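Local coordinates for protein sensor histidine kinase PdtaS (Mycobacterium tuberculosis, PDB 2YKF) that is a cytosolic sensor kinase of a two-component system, probably autophosphorylating on a histidine when cyclic di-GMP binds during nutrient deprivation, at residues L43-R48 against P83-T88. Sequence-based numbering, arbitrary orientation.
Sequences LMWVRR and PLVAAT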
loop_
_atom_site.group_PDB
_atom_site.type_symbol
_atom_site.label_atom_id
_atom_site.label_comp_id
_atom_site.label_asym_id
_atom_site.label_seq_id
_atom_site.Cartn_x
_atom_site.Cartn_y
_atom_site.Cartn_z
ATOM N N LEU A 43 16.172 -8.199 3.911
ATOM C CA LEU A 43 16.641 -9.220 3.030
ATOM C C LEU A 43 16.507 -10.527 3.782
ATOM O O LEU A 43 16.699 -10.523 4.950
ATOM C CB LEU A 43 18.097 -8.969 2.688
ATOM C CG LEU A 43 18.451 -8.175 1.431
ATOM C CD1 LEU A 43 17.725 -6.935 1.220
ATOM C CD2 LEU A 43 19.970 -7.902 1.431
ATOM N N MET A 44 16.223 -11.625 3.096
ATOM C CA MET A 44 16.149 -12.925 3.734
ATOM C C MET A 44 17.343 -13.774 3.291
ATOM O O MET A 44 17.565 -13.954 2.120
ATOM C CB MET A 44 14.884 -13.656 3.331
ATOM C CG MET A 44 14.781 -15.038 3.999
ATOM S SD MET A 44 13.286 -15.946 3.455
ATOM C CE MET A 44 12.202 -15.216 4.648
ATOM N N TRP A 45 18.069 -14.320 4.259
ATOM C CA TRP A 45 19.298 -15.114 3.973
ATOM C C TRP A 45 19.109 -16.532 4.439
ATOM O O TRP A 45 18.534 -16.748 5.521
ATOM C CB TRP A 45 20.469 -14.534 4.751
ATOM C CG TRP A 45 20.782 -13.142 4.342
ATOM C CD1 TRP A 45 20.354 -12.003 4.899
ATOM C CD2 TRP A 45 21.623 -12.786 3.277
ATOM N NE1 TRP A 45 20.856 -10.905 4.223
ATOM C CE2 TRP A 45 21.666 -11.374 3.224
ATOM C CE3 TRP A 45 22.401 -13.522 2.388
ATOM C CZ2 TRP A 45 22.454 -10.675 2.282
ATOM C CZ3 TRP A 45 23.166 -12.826 1.431
ATOM C CH2 TRP A 45 23.166 -11.430 1.381
ATOM N N VAL A 46 19.517 -17.494 3.601
ATOM C CA VAL A 46 19.592 -18.910 4.000
ATOM C C VAL A 46 21.081 -19.382 3.950
ATOM O O VAL A 46 21.935 -18.656 3.396
ATOM C CB VAL A 46 18.667 -19.861 3.193
ATOM C CG1 VAL A 46 17.121 -19.491 3.431
ATOM C CG2 VAL A 46 19.008 -19.894 1.654
ATOM N N ARG A 47 21.353 -20.548 4.560
ATOM C CA ARG A 47 22.732 -21.073 4.734
ATOM C C ARG A 47 22.733 -22.442 4.140
ATOM O O ARG A 47 21.943 -23.308 4.520
ATOM C CB ARG A 47 23.079 -21.163 6.222
ATOM C CG ARG A 47 24.468 -21.736 6.506
ATOM C CD ARG A 47 24.792 -21.698 7.983
ATOM N NE ARG A 47 24.119 -22.778 8.723
ATOM C CZ ARG A 47 24.331 -23.043 10.027
ATOM N NH1 ARG A 47 25.190 -22.303 10.731
ATOM N NH2 ARG A 47 23.692 -24.049 10.632
ATOM N N ARG A 48 23.574 -22.654 3.140
ATOM C CA ARG A 48 23.585 -23.961 2.503
ATOM C C ARG A 48 24.380 -24.934 3.373
ATOM O O ARG A 48 24.940 -24.531 4.393
ATOM C CB ARG A 48 24.277 -23.889 1.149
ATOM C CG ARG A 48 24.295 -22.568 0.472
ATOM C CD ARG A 48 25.550 -22.516 -0.422
ATOM N NE ARG A 48 25.192 -22.589 -1.823
ATOM C CZ ARG A 48 26.049 -22.741 -2.826
ATOM N NH1 ARG A 48 27.347 -22.892 -2.599
ATOM N NH2 ARG A 48 25.582 -22.761 -4.069
ATOM N N PRO A 83 29.800 -12.050 9.082
ATOM C CA PRO A 83 29.970 -12.714 10.387
ATOM C C PRO A 83 28.707 -12.840 11.262
ATOM O O PRO A 83 28.419 -13.921 11.740
ATOM C CB PRO A 83 30.994 -11.815 11.103
ATOM C CG PRO A 83 31.822 -11.275 10.020
ATOM C CD PRO A 83 30.879 -11.079 8.822
ATOM N N LEU A 84 27.980 -11.744 11.482
ATOM C CA LEU A 84 26.782 -11.784 12.358
ATOM C C LEU A 84 25.655 -12.730 11.826
ATOM O O LEU A 84 25.219 -13.697 12.508
ATOM C CB LEU A 84 26.247 -10.360 12.622
ATOM C CG LEU A 84 25.158 -10.246 13.688
ATOM C CD1 LEU A 84 25.329 -11.293 14.824
ATOM C CD2 LEU A 84 25.102 -8.843 14.212
ATOM N N VAL A 85 25.211 -12.465 10.607
ATOM C CA VAL A 85 24.272 -13.355 9.943
ATOM C C VAL A 85 24.697 -14.805 10.120
ATOM O O VAL A 85 23.917 -15.653 10.578
ATOM C CB VAL A 85 24.190 -13.029 8.440
ATOM C CG1 VAL A 85 23.300 -14.068 7.709
ATOM C CG2 VAL A 85 23.723 -11.557 8.242
ATOM N N ALA A 86 25.952 -15.098 9.767
ATOM C CA ALA A 86 26.506 -16.470 9.937
ATOM C C ALA A 86 26.343 -16.971 11.386
ATOM O O ALA A 86 25.901 -18.122 11.618
ATOM C CB ALA A 86 28.019 -16.511 9.483
ATOM N N ALA A 87 26.671 -16.115 12.351
ATOM C CA ALA A 87 26.567 -16.456 13.783
ATOM C C ALA A 87 25.109 -16.642 14.234
ATOM O O ALA A 87 24.829 -17.448 15.123
ATOM C CB ALA A 87 27.204 -15.369 14.626
ATOM N N THR A 88 24.182 -15.867 13.650
ATOM C CA THR A 88 22.756 -16.015 14.004
ATOM C C THR A 88 22.224 -17.367 13.590
ATOM O O THR A 88 21.326 -17.896 14.239
ATOM C CB THR A 88 21.886 -14.888 13.421
ATOM O OG1 THR A 88 22.486 -13.626 13.710
ATOM C CG2 THR A 88 20.470 -14.887 14.076
HETATM O O HOH W 1 26.783 -20.119 9.873
#
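Val85 on the helix and Trp45 on the strand make the apolar part of this contact. CG1 of Val85 comes up to CB of Trp45 at 4.1 Å, so the methyl meets the root of the side chain and approaches the indole obliquely. With chi1 at 174°, CG1 lies opposite the backbone N of Val85, and this is the branch that meets Trp45. Trp45 CA and Val85 CA are 8.0 Å apart. Both side chains are buried. The indole NE1 turns to Thr129 for a hydrogen bond. Thr129, on the neighbouring strand 123-131, also touches Val85. Leu53 on strand 53-59 touches Val85 too, while Met82 lies against Trp45.

Both segments belong to the GAF domain of the sensor region. Strand 41-47 is the middle strand of its five-stranded antiparallel sheet, and the short helix 83-90 packs on one face. The long helix 18-38 packs on the opposite face, where it receives Met44.

At the exposed Arg47 the contact becomes polar and runs through water. The CB of Arg47 points toward the helix. Its chain runs straight through the first two torsions and bends at the third (chi3 78°), which leaves NH1 near Ala86. Arg47 NH1 stops 4.3 Å from Ala86 O, and no direct hydrogen bond forms. One water fills the step: Arg47 NH1 donates to it at 2.8 Å, and it donates to Ala86 O at 2.8 Å. The water sits in the plane of the guanidinium, at its edge.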